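Local coordinates for protein escrt-iii (Sulfolobus solfataricus, PDB 2XVC) that probably acts in archaeal cell division as an ESCRT-III protein recruited to membranes, with a winged-helix domain that binds a peptide partner, at residues I10-L15 / E47-K52; L26-F31 / E41-L46. All coordinates share one frame; numbering follows the deposited sequence.

Interaction 1. Residues I10-L15 / E47-K52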
loop_
_atom_site.group_PDB
_atom_site.type_symbol
_atom_site.label_atom_id
_atom_site.label_comp_id
_atom_site.label_asym_id
_atom_site.label_seq_id
_atom_site.Cartn_x
_atom_site.Cartn_y
_atom_site.Cartn_z
ATOM N N ILE A 10 -3.273 9.657 2.578
ATOM C CA ILE A 10 -2.936 8.898 3.775
ATOM C C ILE A 10 -1.420 8.893 3.981
ATOM O O ILE A 10 -0.664 9.209 3.064
ATOM C CB ILE A 10 -3.500 7.450 3.738
ATOM C CG1 ILE A 10 -3.016 6.702 2.489
ATOM C CG2 ILE A 10 -5.042 7.454 3.851
ATOM C CD1 ILE A 10 -3.214 5.198 2.572
ATOM N N THR A 11 -0.989 8.542 5.190
ATOM C CA THR A 11 0.435 8.456 5.512
ATOM C C THR A 11 0.972 7.052 5.225
ATOM O O THR A 11 0.203 6.088 5.124
ATOM C CB THR A 11 0.691 8.773 6.995
ATOM O OG1 THR A 11 0.048 7.782 7.804
ATOM C CG2 THR A 11 0.155 10.169 7.366
ATOM N N GLU A 12 2.295 6.942 5.117
ATOM C CA GLU A 12 2.962 5.654 4.950
ATOM C C GLU A 12 2.614 4.692 6.080
ATOM O O GLU A 12 2.414 3.497 5.845
ATOM C CB GLU A 12 4.476 5.843 4.881
ATOM C CG GLU A 12 4.940 6.639 3.675
ATOM C CD GLU A 12 6.431 6.938 3.698
ATOM O OE1 GLU A 12 7.183 6.208 4.383
ATOM O OE2 GLU A 12 6.848 7.905 3.016
ATOM N N ARG A 13 2.540 5.232 7.298
ATOM C CA ARG A 13 2.217 4.469 8.501
ATOM C C ARG A 13 0.811 3.879 8.421
ATOM O O ARG A 13 0.602 2.714 8.770
ATOM C CB ARG A 13 2.361 5.353 9.754
ATOM C CG ARG A 13 2.226 4.607 11.082
ATOM C CD ARG A 13 3.490 3.814 11.397
ATOM N NE ARG A 13 3.192 2.539 12.052
ATOM C CZ ARG A 13 4.056 1.532 12.172
ATOM N NH1 ARG A 13 5.288 1.634 11.683
ATOM N NH2 ARG A 13 3.688 0.410 12.783
ATOM N N GLU A 14 -0.141 4.690 7.959
ATOM C CA GLU A 14 -1.514 4.235 7.746
ATOM C C GLU A 14 -1.578 3.095 6.731
ATOM O O GLU A 14 -2.240 2.083 6.971
ATOM C CB GLU A 14 -2.413 5.394 7.310
ATOM C CG GLU A 14 -2.865 6.275 8.468
ATOM C CD GLU A 14 -3.572 7.539 8.011
ATOM O OE1 GLU A 14 -3.053 8.238 7.109
ATOM O OE2 GLU A 14 -4.653 7.833 8.562
ATOM N N LEU A 15 -0.873 3.247 5.613
ATOM C CA LEU A 15 -0.859 2.190 4.605
ATOM C C LEU A 15 -0.240 0.903 5.155
ATOM O O LEU A 15 -0.789 -0.183 4.955
ATOM C CB LEU A 15 -0.165 2.636 3.316
ATOM C CG LEU A 15 -0.204 1.599 2.182
ATOM C CD1 LEU A 15 -1.637 1.242 1.816
ATOM C CD2 LEU A 15 0.558 2.085 0.965
ATOM N N GLU A 47 6.244 2.468 -2.712
ATOM C CA GLU A 47 7.647 2.626 -3.095
ATOM C C GLU A 47 8.493 3.168 -1.950
ATOM O O GLU A 47 9.605 2.694 -1.731
ATOM C CB GLU A 47 7.798 3.510 -4.338
ATOM C CG GLU A 47 7.245 2.891 -5.626
ATOM C CD GLU A 47 7.901 1.562 -6.009
ATOM O OE1 GLU A 47 9.008 1.245 -5.517
ATOM O OE2 GLU A 47 7.299 0.827 -6.817
ATOM N N ALA A 48 7.958 4.143 -1.218
ATOM C CA ALA A 48 8.649 4.711 -0.060
ATOM C C ALA A 48 8.815 3.684 1.064
ATOM O O ALA A 48 9.869 3.630 1.702
ATOM C CB ALA A 48 7.933 5.957 0.443
ATOM N N LEU A 49 7.783 2.868 1.290
ATOM C CA LEU A 49 7.855 1.758 2.246
ATOM C C LEU A 49 8.886 0.710 1.823
ATOM O O LEU A 49 9.653 0.219 2.652
ATOM C CB LEU A 49 6.482 1.097 2.428
ATOM C CG LEU A 49 5.413 1.878 3.199
ATOM C CD1 LEU A 49 4.070 1.156 3.139
ATOM C CD2 LEU A 49 5.840 2.114 4.649
ATOM N N LYS A 50 8.898 0.382 0.533
ATOM C CA LYS A 50 9.845 -0.573 -0.025
ATOM C C LYS A 50 11.281 -0.063 0.092
ATOM O O LYS A 50 12.171 -0.796 0.525
ATOM C CB LYS A 50 9.503 -0.869 -1.486
ATOM C CG LYS A 50 10.285 -2.027 -2.087
ATOM C CD LYS A 50 9.954 -2.236 -3.562
ATOM C CE LYS A 50 10.796 -1.333 -4.452
ATOM N NZ LYS A 50 10.619 -1.669 -5.895
ATOM N N ASN A 51 11.493 1.200 -0.277
ATOM C CA ASN A 51 12.826 1.806 -0.245
ATOM C C ASN A 51 13.372 2.026 1.168
ATOM O O ASN A 51 14.582 2.086 1.358
ATOM C CB ASN A 51 12.868 3.096 -1.077
ATOM C CG ASN A 51 12.633 2.845 -2.571
ATOM O OD1 ASN A 51 12.908 1.758 -3.090
ATOM N ND2 ASN A 51 12.118 3.856 -3.263
ATOM N N LYS A 52 12.483 2.114 2.156
ATOM C CA LYS A 52 12.889 2.141 3.563
ATOM C C LYS A 52 13.113 0.741 4.141
ATOM O O LYS A 52 13.415 0.597 5.329
ATOM C CB LYS A 52 11.862 2.894 4.410
ATOM C CG LYS A 52 11.845 4.389 4.166
ATOM C CD LYS A 52 10.748 5.053 4.972
ATOM C CE LYS A 52 10.538 6.474 4.491
ATOM N NZ LYS A 52 9.587 7.192 5.366
#

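Interaction 2. Residues L26-F31 / E41-L46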
loop_
_atom_site.group_PDB
_atom_site.type_symbol
_atom_site.label_atom_id
_atom_site.label_comp_id
_atom_site.label_asym_id
_atom_site.label_seq_id
_atom_site.Cartn_x
_atom_site.Cartn_y
_atom_site.Cartn_z
ATOM N N LEU A 26 -2.722 -6.327 -0.527
ATOM C CA LEU A 26 -3.193 -5.041 -1.002
ATOM C C LEU A 26 -3.628 -5.145 -2.453
ATOM O O LEU A 26 -2.830 -5.498 -3.324
ATOM C CB LEU A 26 -2.098 -3.974 -0.858
ATOM C CG LEU A 26 -2.438 -2.566 -1.350
ATOM C CD1 LEU A 26 -3.492 -1.900 -0.467
ATOM C CD2 LEU A 26 -1.184 -1.710 -1.429
ATOM N N ASP A 27 -4.897 -4.833 -2.693
ATOM C CA ASP A 27 -5.451 -4.752 -4.035
ATOM C C ASP A 27 -5.564 -3.266 -4.338
ATOM O O ASP A 27 -6.461 -2.593 -3.832
ATOM C CB ASP A 27 -6.814 -5.464 -4.062
ATOM C CG ASP A 27 -7.532 -5.351 -5.403
ATOM O OD1 ASP A 27 -7.258 -4.428 -6.192
ATOM O OD2 ASP A 27 -8.406 -6.204 -5.657
ATOM N N ILE A 28 -4.637 -2.747 -5.140
ATOM C CA ILE A 28 -4.561 -1.310 -5.364
ATOM C C ILE A 28 -5.863 -0.764 -5.952
ATOM O O ILE A 28 -6.343 0.289 -5.525
ATOM C CB ILE A 28 -3.341 -0.903 -6.212
ATOM C CG1 ILE A 28 -2.044 -1.260 -5.469
ATOM C CG2 ILE A 28 -3.377 0.589 -6.514
ATOM C CD1 ILE A 28 -0.768 -0.730 -6.119
ATOM N N GLU A 29 -6.446 -1.499 -6.897
ATOM C CA GLU A 29 -7.730 -1.109 -7.491
ATOM C C GLU A 29 -8.816 -0.979 -6.416
ATOM O O GLU A 29 -9.441 0.073 -6.286
ATOM C CB GLU A 29 -8.146 -2.114 -8.579
ATOM C CG GLU A 29 -9.324 -1.672 -9.465
ATOM C CD GLU A 29 -9.017 -0.433 -10.311
ATOM O OE1 GLU A 29 -7.842 -0.230 -10.704
ATOM O OE2 GLU A 29 -9.960 0.344 -10.590
ATOM N N HIS A 30 -9.021 -2.048 -5.647
ATOM C CA HIS A 30 -9.985 -2.072 -4.547
ATOM C C HIS A 30 -9.704 -0.969 -3.515
ATOM O O HIS A 30 -10.611 -0.224 -3.141
ATOM C CB HIS A 30 -9.982 -3.456 -3.886
ATOM C CG HIS A 30 -10.872 -3.572 -2.686
ATOM N ND1 HIS A 30 -12.233 -3.768 -2.785
ATOM C CD2 HIS A 30 -10.592 -3.542 -1.359
ATOM C CE1 HIS A 30 -12.755 -3.841 -1.573
ATOM N NE2 HIS A 30 -11.781 -3.705 -0.690
ATOM N N PHE A 31 -8.446 -0.852 -3.083
ATOM C CA PHE A 31 -8.057 0.132 -2.070
ATOM C C PHE A 31 -8.344 1.560 -2.521
ATOM O O PHE A 31 -8.860 2.367 -1.749
ATOM C CB PHE A 31 -6.581 -0.022 -1.696
ATOM C CG PHE A 31 -6.154 0.840 -0.539
ATOM C CD1 PHE A 31 -5.668 2.127 -0.752
ATOM C CD2 PHE A 31 -6.239 0.362 0.764
ATOM C CE1 PHE A 31 -5.276 2.936 0.318
ATOM C CE2 PHE A 31 -5.848 1.158 1.845
ATOM C CZ PHE A 31 -5.363 2.445 1.619
ATOM N N GLU A 41 -0.853 7.513 -6.046
ATOM C CA GLU A 41 -0.483 7.869 -4.680
ATOM C C GLU A 41 -0.239 6.616 -3.821
ATOM O O GLU A 41 0.687 6.592 -3.013
ATOM C CB GLU A 41 -1.520 8.805 -4.044
ATOM C CG GLU A 41 -1.241 9.189 -2.578
ATOM C CD GLU A 41 0.079 9.938 -2.369
ATOM O OE1 GLU A 41 0.576 10.587 -3.321
ATOM O OE2 GLU A 41 0.616 9.883 -1.236
ATOM N N VAL A 42 -1.056 5.579 -4.013
ATOM C CA VAL A 42 -0.843 4.290 -3.339
ATOM C C VAL A 42 0.514 3.705 -3.746
ATOM O O VAL A 42 1.288 3.275 -2.898
ATOM C CB VAL A 42 -1.984 3.275 -3.630
ATOM C CG1 VAL A 42 -1.697 1.922 -2.984
ATOM C CG2 VAL A 42 -3.313 3.811 -3.131
ATOM N N VAL A 43 0.795 3.715 -5.046
ATOM C CA VAL A 43 2.064 3.228 -5.599
ATOM C C VAL A 43 3.244 4.008 -5.016
ATOM O O VAL A 43 4.228 3.411 -4.574
ATOM C CB VAL A 43 2.065 3.309 -7.148
ATOM C CG1 VAL A 43 3.480 3.118 -7.727
ATOM C CG2 VAL A 43 1.103 2.277 -7.729
ATOM N N LYS A 44 3.117 5.335 -5.002
ATOM C CA LYS A 44 4.111 6.224 -4.408
ATOM C C LYS A 44 4.396 5.864 -2.942
ATOM O O LYS A 44 5.558 5.774 -2.541
ATOM C CB LYS A 44 3.647 7.684 -4.548
ATOM C CG LYS A 44 4.568 8.752 -3.956
ATOM C CD LYS A 44 4.050 10.141 -4.350
ATOM C CE LYS A 44 4.346 11.185 -3.281
ATOM N NZ LYS A 44 5.739 11.708 -3.400
ATOM N N LEU A 45 3.342 5.636 -2.152
ATOM C CA LEU A 45 3.513 5.251 -0.743
ATOM C C LEU A 45 4.156 3.872 -0.583
ATOM O O LEU A 45 4.977 3.669 0.316
ATOM C CB LEU A 45 2.185 5.313 0.023
ATOM C CG LEU A 45 1.523 6.683 0.216
ATOM C CD1 LEU A 45 0.072 6.524 0.625
ATOM C CD2 LEU A 45 2.285 7.550 1.220
ATOM N N LEU A 46 3.787 2.930 -1.452
ATOM C CA LEU A 46 4.381 1.592 -1.430
ATOM C C LEU A 46 5.867 1.636 -1.739
ATOM O O LEU A 46 6.650 0.921 -1.118
ATOM C CB LEU A 46 3.696 0.657 -2.427
ATOM C CG LEU A 46 2.346 0.036 -2.070
ATOM C CD1 LEU A 46 1.797 -0.664 -3.301
ATOM C CD2 LEU A 46 2.469 -0.933 -0.899
#

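Interaction 1. Residues I10-L15 / E47-K52
The carboxylate of Glu-12 has the methyl of Ala-48 under one of its faces, with CB 3.4 Å from OE2, while the syn lone pair of OE1 receives the ammonium of Lys-52. NZ stands 2.8 Å from OE1 in this hydrogen-bonded salt bridge. Both chains are extended beyond CG and cross at about a right angle; with CG of Glu-12 beside the backbone N (chi1 -64°), its acid is carried across to helix 39-51. The small methyl of Ala-48 lets the carboxylate lie close over the helix surface. A second flat group, the carboxylate of Glu-14, turns the anti lone pair of OE1 to Thr-11 N at 2.8 Å, and Thr-11 OG1 accepts from Glu-14 N at 3.1 Å. This reciprocal pair is a capping box, starting the first helix of the winged-helix fold, 12-21, where it meets the long helix 39-51. Glu-12 in the opening turn and Lys-52 just past a helix C-terminus would each suit the local helix dipole. Beneath the ion pair, Leu-49 CD2 rests 4.0 Å from Glu-12 CB, and Leu-49 CD1 meets Leu-15 CD2 at 4.2 Å, with Leu-54 also packing on Leu-49.

Interaction 2. Residues L26-F31 / E41-L46
From its CB, which points toward helix 39-51, Ile-28 sends out two branches, with CG1 beside the backbone N (chi1 -63°) and CG2 anti to it. Both branches straddle one methyl: CG1 and CG2 each lie 4.1 Å from CG1 of Val-42, as the two side chains slide past each other in opposite directions. The outstretched CD1 tip settles between Val-43, the next residue, and Leu-46, one turn on, 3.8 Å from Leu-46 CD1 and 3.9 Å from Val-43 CG2. Beta-branched Val-42 suits this centre because its methyls diverge: its CG2 turns the other way, to CD1 of Phe-31 at 3.7 Å. Leu-26 completes the layer by meeting Leu-46 tip to tip, CD2 to CD1 at 3.7 Å. No hydrogen bond crosses this apolar interface. The turn from strand to helix is held by Asp-27, the N-cap, whose OD1 accepts from His-30 N, 3.0 Å away and above the carboxylate plane, in a nearly straight bond (174°). Helix 28-35 lies against helix 39-51, with Tyr-18 and Leu-15 of helix 12-21 packing on Phe-31, while Leu-26 and Asp-27 pair in parallel with a strand of the bound peptide, which extends the sheet beyond the domain.

Interactions 1 and 2 share helix 39-51, with centres about 10 Å apart; along the chain, interaction 2 is nested inside the loop that interaction 1 closes. Leu-45 joins them: its CD1 lies 3.6 Å from Ile-10 CG1, and its CB 3.7 Å from Leu-15 CD2. Ile-10 also reaches helix 28-35, its CD1 packing 3.6 Å from Phe-31 CZ, so the three helices share one hydrophobic core. Interaction 1 is partly buried with an ion pair toward solvent, whereas interaction 2 is buried and borders the bound peptide, which packs on Ile-28 and Leu-46. A cadmium ion lies about 10 Å from the side chain of Val-42; the metal sites use Glu-38 and histidines evidently from a purification tag.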